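Local coordinates for leucine-rich repeat protein (PDB 4ECN), which is of unknown function but, as an extracellular leucine-rich repeat protein, probably binds other proteins, at residues F15-S20 / V88-Y93; L352-H357 / N435-I440; V573-L578 / E589-N594. All coordinates share one frame; numbering follows the deposited sequence.

How the contacts relate
The three contacts follow one another along the chain. Contact 1 lies in an N-terminal beta domain, about 47 Å centre to centre from contact 2, with nearest atoms about 35 Å apart. Contacts 2 and 3 both reach the same ten-stranded sheet of the leucine-rich repeat solenoid, on or beside strands 351-353 and 577-579. Their centres are about 31 Å apart and their nearest atoms about 11 Å. Contacts 1 and 3, about 77 Å apart between centres, fall on opposite sides of the chain's centre. The sodium ion, bound at Gln314 and Val317, marks the start of that sheet. Each has a buried apolar core, with a polar asparagine beside it in contact 2 and an exposed margin in contact 3.

Contact 1. Residues F15-S20 / V88-Y93; sequences FKLYKS and VGYYLY
Leu17 and Leu92 meet tip to tip in the interior of a beta-sandwich-like domain, consistent with the assignment of this region to a DUF4458 family in the transthyretin clan. Strands 10-18 and 83-93 are not hydrogen-bonded neighbours: the nearest CA atoms, those of Leu17 and Leu92, are 10.4 Å apart, a spacing that fits layers facing each other across a core. Within its own layer Leu17 makes backbone bonds to Tyr71 and Leu73, whereas strand 83-93 pairs with strands 43-49 and 99-104.

The small interface, 105 Å² summed over both sides, is made entirely by side chains. Both leucines adopt the same general shape, with CG set anti to the carbonyl carbon (chi1 -79° in Leu17, -66° in Leu92), and this sends their branched ends into the gap from facing strands. The closest approach is between methyls, Leu17 CD1 to Leu92 CD2 at 3.9 Å. Tyr90 comes in from beside Leu92 on the same strand; its chi1 of 62° swings the ring toward the facing layer, where it presents CE1 obliquely to the second methyl of Leu17.

Alternation along the strands sorts the remaining side chains. Tyr18 leaves the core to lie on Ala122 and Thr124, while Tyr91 and Tyr93 reach Val99, and Tyr91 also meets the ring of Trp210, on strand 202-212 of the following beta domain. Val125 touches both Leu17 and Tyr90, and Ile44 and Leu101 do the same for Tyr90 and Leu92, so the three residues share neighbours in the buried interior. Leu17 CD2 sits at the junction of the two opposing residues: it is 4.2 Å from Leu92 CD1 and 4.4 Å from Tyr90 CE1.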
# COMPACT_ATOMS: atom_id res chain seq x y z
N PHE A 15 -24.23 -27.46 40.92
CA PHE A 15 -24.17 -27.63 39.47
C PHE A 15 -25.52 -28.10 38.94
O PHE A 15 -26.24 -28.85 39.60
CB PHE A 15 -23.05 -28.60 39.08
CG PHE A 15 -21.69 -28.13 39.53
CD1 PHE A 15 -20.95 -27.24 38.76
CD2 PHE A 15 -21.15 -28.56 40.74
CE1 PHE A 15 -19.70 -26.79 39.20
CE2 PHE A 15 -19.91 -28.10 41.18
CZ PHE A 15 -19.19 -27.22 40.41
N LYS A 16 -25.86 -27.59 37.76
CA LYS A 16 -27.09 -27.89 37.03
C LYS A 16 -26.68 -28.46 35.65
O LYS A 16 -25.99 -27.76 34.91
CB LYS A 16 -27.94 -26.60 36.92
CG LYS A 16 -29.42 -26.77 37.20
CD LYS A 16 -30.15 -25.46 36.92
CE LYS A 16 -31.61 -25.44 37.31
NZ LYS A 16 -32.24 -24.13 37.00
N LEU A 17 -27.00 -29.75 35.37
CA LEU A 17 -26.64 -30.42 34.11
C LEU A 17 -27.57 -29.97 32.97
O LEU A 17 -28.79 -30.02 33.11
CB LEU A 17 -26.68 -31.96 34.26
CG LEU A 17 -25.46 -32.61 34.95
CD1 LEU A 17 -25.79 -33.99 35.46
CD2 LEU A 17 -24.26 -32.69 34.01
N TYR A 18 -26.97 -29.48 31.87
CA TYR A 18 -27.69 -28.97 30.71
C TYR A 18 -27.40 -29.82 29.47
O TYR A 18 -26.34 -30.44 29.37
CB TYR A 18 -27.32 -27.50 30.44
CG TYR A 18 -27.96 -26.52 31.41
CD1 TYR A 18 -27.44 -26.33 32.69
CD2 TYR A 18 -29.06 -25.76 31.03
CE1 TYR A 18 -28.04 -25.44 33.58
CE2 TYR A 18 -29.65 -24.85 31.91
CZ TYR A 18 -29.13 -24.69 33.19
OH TYR A 18 -29.71 -23.80 34.07
N LYS A 19 -28.36 -29.84 28.53
CA LYS A 19 -28.29 -30.55 27.26
C LYS A 19 -27.57 -29.68 26.21
O LYS A 19 -27.49 -28.46 26.39
CB LYS A 19 -29.70 -30.96 26.79
CG LYS A 19 -30.38 -31.97 27.70
CD LYS A 19 -31.80 -32.31 27.27
CE LYS A 19 -32.37 -33.47 28.07
NZ LYS A 19 -33.77 -33.78 27.69
N SER A 20 -27.02 -30.32 25.15
CA SER A 20 -26.27 -29.64 24.07
C SER A 20 -27.18 -29.33 22.84
O SER A 20 -28.38 -29.06 23.02
CB SER A 20 -25.07 -30.48 23.64
OG SER A 20 -25.47 -31.78 23.23
N VAL A 88 -11.64 -28.24 35.20
CA VAL A 88 -10.79 -28.94 34.23
C VAL A 88 -11.68 -29.94 33.45
O VAL A 88 -11.59 -30.04 32.22
CB VAL A 88 -9.57 -29.63 34.88
CG1 VAL A 88 -8.57 -30.09 33.82
CG2 VAL A 88 -8.87 -28.70 35.87
N GLY A 89 -12.54 -30.62 34.20
CA GLY A 89 -13.49 -31.60 33.69
C GLY A 89 -14.27 -32.21 34.82
O GLY A 89 -14.07 -31.85 35.99
N TYR A 90 -15.18 -33.14 34.49
CA TYR A 90 -16.01 -33.79 35.48
C TYR A 90 -16.38 -35.21 35.06
O TYR A 90 -16.41 -35.53 33.87
CB TYR A 90 -17.30 -32.98 35.75
CG TYR A 90 -18.22 -32.81 34.55
CD1 TYR A 90 -19.21 -33.75 34.26
CD2 TYR A 90 -18.15 -31.66 33.76
CE1 TYR A 90 -20.06 -33.58 33.17
CE2 TYR A 90 -19.00 -31.50 32.66
CZ TYR A 90 -19.96 -32.45 32.38
OH TYR A 90 -20.80 -32.27 31.31
N TYR A 91 -16.70 -36.06 36.05
CA TYR A 91 -17.13 -37.43 35.82
C TYR A 91 -18.50 -37.63 36.44
O TYR A 91 -18.74 -37.13 37.54
CB TYR A 91 -16.12 -38.48 36.40
CG TYR A 91 -14.65 -38.24 36.13
CD1 TYR A 91 -13.87 -37.48 37.00
CD2 TYR A 91 -14.00 -38.87 35.06
CE1 TYR A 91 -12.50 -37.29 36.78
CE2 TYR A 91 -12.63 -38.69 34.84
CZ TYR A 91 -11.89 -37.90 35.71
OH TYR A 91 -10.54 -37.68 35.50
N LEU A 92 -19.40 -38.33 35.75
CA LEU A 92 -20.72 -38.67 36.28
C LEU A 92 -20.68 -40.16 36.70
O LEU A 92 -19.93 -40.93 36.10
CB LEU A 92 -21.84 -38.35 35.28
CG LEU A 92 -22.04 -36.86 34.99
CD1 LEU A 92 -22.85 -36.65 33.76
CD2 LEU A 92 -22.66 -36.14 36.15
N TYR A 93 -21.41 -40.54 37.76
CA TYR A 93 -21.39 -41.91 38.28
C TYR A 93 -22.81 -42.46 38.55
O TYR A 93 -23.62 -41.76 39.14
CB TYR A 93 -20.58 -41.96 39.60
CG TYR A 93 -19.13 -41.54 39.48
CD1 TYR A 93 -18.74 -40.21 39.66
CD2 TYR A 93 -18.13 -42.48 39.25
CE1 TYR A 93 -17.41 -39.83 39.58
CE2 TYR A 93 -16.79 -42.11 39.17
CZ TYR A 93 -16.43 -40.79 39.33
OH TYR A 93 -15.10 -40.44 39.26

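Contact 2. Residues L352-H357 / N435-I440; sequences LSFGTH and NRITFI
Phe354 and Ile437 supply the apolar part of this buried contact. Ile437 CD1 rests 4.0 Å from Phe354 CB and meets the ring obliquely; CG1 anti to the carbonyl carbon (chi1 -59°) carries that methyl across. Ile440 CD1 approaches the same ring more loosely, 4.5 Å from Phe354 CD2. Val339, on the strand paired with 436-440, touches Phe354 and both isoleucines, and Phe455 meets the phenyl ring with planes about 15° apart. This packing joins the turn just after strand 351-353 to the shorter sheet 338-339/436-440 inside the solenoid.

The polar part centres on Asn435. Its OD1 accepts from Ile437 N at 3.1 Å, in the carbonyl plane and on a lone pair, with an N-H...O angle of 162°: an Asx turn at the start of strand 436-440. Ser458 OG is a second partner of OD1, and ND2 is bonded to Ala456 O. Phe354 O lies 3.6 Å from Asn435 ND2, too distant to count as a bond here.

With both ends of the amide engaged, the chemistry implies that its orientation is set and that its buried nitrogen and oxygen are satisfied beside the apolar cluster.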
# COMPACT_ATOMS: atom_id res chain seq x y z
N LEU A 352 10.97 -6.19 5.96
CA LEU A 352 10.12 -5.98 7.13
C LEU A 352 9.22 -4.80 6.89
O LEU A 352 9.70 -3.73 6.52
CB LEU A 352 10.98 -5.78 8.39
CG LEU A 352 10.26 -5.45 9.69
CD1 LEU A 352 9.29 -6.55 10.09
CD2 LEU A 352 11.26 -5.20 10.79
N SER A 353 7.92 -5.00 7.08
CA SER A 353 6.92 -4.01 6.74
C SER A 353 5.76 -3.96 7.78
O SER A 353 5.12 -4.98 8.06
CB SER A 353 6.40 -4.35 5.35
OG SER A 353 5.38 -3.47 4.95
N PHE A 354 5.50 -2.76 8.36
CA PHE A 354 4.45 -2.49 9.36
C PHE A 354 3.30 -1.66 8.78
O PHE A 354 2.25 -1.47 9.42
CB PHE A 354 5.06 -1.74 10.55
CG PHE A 354 6.17 -2.50 11.23
CD1 PHE A 354 5.89 -3.56 12.10
CD2 PHE A 354 7.50 -2.16 11.02
CE1 PHE A 354 6.92 -4.26 12.73
CE2 PHE A 354 8.53 -2.84 11.69
CZ PHE A 354 8.23 -3.89 12.53
N GLY A 355 3.51 -1.16 7.57
CA GLY A 355 2.56 -0.35 6.83
C GLY A 355 3.09 -0.03 5.46
O GLY A 355 4.27 -0.28 5.20
N THR A 356 2.24 0.54 4.58
CA THR A 356 2.57 0.84 3.17
C THR A 356 1.69 1.97 2.67
O THR A 356 0.56 2.13 3.11
CB THR A 356 2.38 -0.45 2.36
OG1 THR A 356 3.52 -1.26 2.56
CG2 THR A 356 2.23 -0.24 0.93
N HIS A 357 2.21 2.75 1.73
CA HIS A 357 1.47 3.83 1.09
C HIS A 357 0.30 3.27 0.25
O HIS A 357 -0.68 3.99 0.01
CB HIS A 357 2.40 4.69 0.21
CG HIS A 357 3.13 3.91 -0.83
ND1 HIS A 357 4.33 3.31 -0.56
CD2 HIS A 357 2.78 3.64 -2.10
CE1 HIS A 357 4.68 2.68 -1.67
NE2 HIS A 357 3.78 2.87 -2.64
N ASN A 435 -3.43 1.28 11.08
CA ASN A 435 -3.05 0.50 12.26
C ASN A 435 -2.91 1.41 13.49
O ASN A 435 -2.75 2.63 13.32
CB ASN A 435 -1.72 -0.22 11.97
CG ASN A 435 -0.56 0.73 11.74
OD1 ASN A 435 0.03 1.31 12.67
ND2 ASN A 435 -0.19 0.90 10.49
N ARG A 436 -2.88 0.82 14.71
CA ARG A 436 -2.65 1.58 15.95
C ARG A 436 -1.31 1.10 16.61
O ARG A 436 -1.27 0.88 17.82
CB ARG A 436 -3.84 1.48 16.96
CG ARG A 436 -5.25 1.93 16.49
CD ARG A 436 -5.31 3.39 16.06
NE ARG A 436 -6.66 3.91 15.78
CZ ARG A 436 -7.31 3.82 14.62
NH1 ARG A 436 -6.81 3.12 13.61
NH2 ARG A 436 -8.51 4.38 14.49
N ILE A 437 -0.22 0.96 15.79
CA ILE A 437 1.13 0.58 16.26
C ILE A 437 1.75 1.82 16.92
O ILE A 437 2.09 2.77 16.23
CB ILE A 437 2.03 -0.00 15.13
CG1 ILE A 437 1.41 -1.27 14.49
CG2 ILE A 437 3.45 -0.29 15.65
CD1 ILE A 437 2.16 -1.85 13.26
N THR A 438 1.88 1.81 18.25
CA THR A 438 2.35 2.96 19.04
C THR A 438 3.83 2.87 19.48
O THR A 438 4.36 3.84 20.02
CB THR A 438 1.47 3.17 20.29
OG1 THR A 438 1.22 1.91 20.96
CG2 THR A 438 0.15 3.86 19.97
N PHE A 439 4.51 1.74 19.21
CA PHE A 439 5.90 1.55 19.64
C PHE A 439 6.64 0.53 18.77
O PHE A 439 6.08 -0.50 18.40
CB PHE A 439 5.91 1.06 21.12
CG PHE A 439 7.28 1.02 21.76
CD1 PHE A 439 7.80 2.15 22.39
CD2 PHE A 439 8.07 -0.12 21.68
CE1 PHE A 439 9.09 2.13 22.93
CE2 PHE A 439 9.37 -0.12 22.20
CZ PHE A 439 9.86 0.99 22.84
N ILE A 440 7.93 0.81 18.50
CA ILE A 440 8.81 -0.09 17.76
C ILE A 440 10.06 -0.36 18.61
O ILE A 440 10.84 0.57 18.80
CB ILE A 440 9.20 0.43 16.34
CG1 ILE A 440 8.03 1.02 15.52
CG2 ILE A 440 10.01 -0.62 15.57
CD1 ILE A 440 7.03 0.06 14.95

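Contact 3. Residues V573-L578 / E589-N594; sequences VKLGLL and EAFGTN
Val573 begins the contact at its exposed margin, where it comes near Asn594 through backbone rather than side chain. Their CA atoms, 7.1 Å apart, are the nearest pair across the segments, and Val573 O is 4.3 Å from Asn594 O; this is proximity without a bond.

Leu575 follows as the first residue of the buried part. Its CG stands anti to the backbone N (chi1 -173°), which projects the branched end toward the loop 589-594. There CD2 meets the Phe591 ring obliquely, 3.7 Å from CE1 and 3.9 Å from CZ. Gly576 then carries the chain on, its backbone bonded to Gln551 on one neighbouring segment and to Thr598 and Asp599 on another. Leu577 turns from the loop and packs on Ile552, Tyr554 and Met385.

Leu578 brings the chain back to the ring. It repeats the conformation of Leu575 (chi1 179°), and its CD2 is 3.7 Å from both Phe591 CE2 and Phe591 CZ. CZ is thus the ring atom common to the two leucines, with CE1 nearest one and CE2 nearest the other. Both methyls approach obliquely from the same side of the ring plane, near its CE1-CZ-CE2 end. Beyond them, Phe553 touches both leucines, Leu569 of helix 566-569 touches Phe591, and Phe614 meets its ring edge-to-face.

The 145 Å² buried here is largely apolar: Leu575 and Leu578, three residues apart, meet Phe591, while Leu577 packs on a different set of buried neighbours. Leucines spaced as L-x-x-L beside a short parallel strand, covered by an aromatic residue from the loop that returns to the next strand 596-601, are the interior packing typical of a leucine-rich repeat solenoid.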
# COMPACT_ATOMS: atom_id res chain seq x y z
N VAL A 573 25.13 14.19 -3.74
CA VAL A 573 25.82 13.86 -4.97
C VAL A 573 25.12 12.74 -5.76
O VAL A 573 25.09 12.82 -6.99
CB VAL A 573 27.28 13.48 -4.56
CG1 VAL A 573 27.88 12.38 -5.43
CG2 VAL A 573 28.17 14.72 -4.54
N LYS A 574 24.55 11.72 -5.09
CA LYS A 574 23.94 10.60 -5.80
C LYS A 574 22.42 10.71 -5.94
O LYS A 574 21.79 9.70 -6.25
CB LYS A 574 24.28 9.28 -5.09
CG LYS A 574 25.71 8.83 -5.29
CD LYS A 574 25.99 7.46 -4.66
CE LYS A 574 25.42 6.29 -5.43
NZ LYS A 574 25.63 5.01 -4.69
N LEU A 575 21.83 11.91 -5.77
CA LEU A 575 20.38 12.06 -5.86
C LEU A 575 19.93 11.92 -7.32
O LEU A 575 20.63 12.40 -8.22
CB LEU A 575 19.93 13.40 -5.26
CG LEU A 575 18.42 13.65 -5.12
CD1 LEU A 575 17.81 12.79 -4.01
CD2 LEU A 575 18.14 15.09 -4.81
N GLY A 576 18.80 11.24 -7.52
CA GLY A 576 18.21 10.93 -8.82
C GLY A 576 16.71 11.13 -8.90
O GLY A 576 16.18 11.26 -10.00
N LEU A 577 16.01 11.15 -7.75
CA LEU A 577 14.55 11.38 -7.70
C LEU A 577 14.23 12.33 -6.58
O LEU A 577 14.68 12.12 -5.45
CB LEU A 577 13.74 10.08 -7.54
CG LEU A 577 12.21 10.19 -7.51
CD1 LEU A 577 11.58 8.95 -8.05
CD2 LEU A 577 11.67 10.51 -6.11
N LEU A 578 13.41 13.34 -6.87
CA LEU A 578 12.98 14.29 -5.86
C LEU A 578 11.52 14.64 -6.08
O LEU A 578 11.16 15.11 -7.15
CB LEU A 578 13.85 15.55 -5.88
CG LEU A 578 13.46 16.62 -4.89
CD1 LEU A 578 13.79 16.20 -3.47
CD2 LEU A 578 14.16 17.91 -5.23
N GLU A 589 16.63 26.31 -3.55
CA GLU A 589 18.09 26.43 -3.51
C GLU A 589 18.62 25.43 -4.50
O GLU A 589 18.00 24.39 -4.69
CB GLU A 589 18.64 26.23 -2.09
CG GLU A 589 18.33 27.37 -1.14
CD GLU A 589 19.34 28.49 -1.07
OE1 GLU A 589 20.56 28.20 -1.11
OE2 GLU A 589 18.93 29.65 -0.86
N ALA A 590 19.72 25.73 -5.17
CA ALA A 590 20.21 24.82 -6.19
C ALA A 590 20.99 23.63 -5.60
O ALA A 590 21.57 23.75 -4.52
CB ALA A 590 21.11 25.57 -7.15
N PHE A 591 20.97 22.50 -6.32
CA PHE A 591 21.76 21.28 -6.09
C PHE A 591 23.09 21.38 -6.85
O PHE A 591 24.11 20.82 -6.44
CB PHE A 591 21.00 20.03 -6.55
CG PHE A 591 19.81 19.65 -5.71
CD1 PHE A 591 19.97 18.86 -4.58
CD2 PHE A 591 18.54 20.05 -6.08
CE1 PHE A 591 18.86 18.52 -3.79
CE2 PHE A 591 17.44 19.69 -5.30
CZ PHE A 591 17.60 18.94 -4.16
N GLY A 592 23.03 22.08 -7.97
CA GLY A 592 24.14 22.24 -8.88
C GLY A 592 23.99 21.28 -10.02
O GLY A 592 23.24 20.30 -9.92
N THR A 593 24.73 21.53 -11.11
CA THR A 593 24.70 20.76 -12.36
C THR A 593 25.41 19.39 -12.22
O THR A 593 25.35 18.60 -13.16
CB THR A 593 25.36 21.60 -13.44
OG1 THR A 593 26.68 21.98 -13.00
CG2 THR A 593 24.53 22.85 -13.78
N ASN A 594 26.04 19.11 -11.08
CA ASN A 594 26.71 17.84 -10.80
C ASN A 594 25.71 16.82 -10.25
O ASN A 594 26.03 15.63 -10.16
CB ASN A 594 27.89 18.04 -9.83
CG ASN A 594 29.16 18.53 -10.51
OD1 ASN A 594 29.25 18.71 -11.75
ND2 ASN A 594 30.19 18.73 -9.71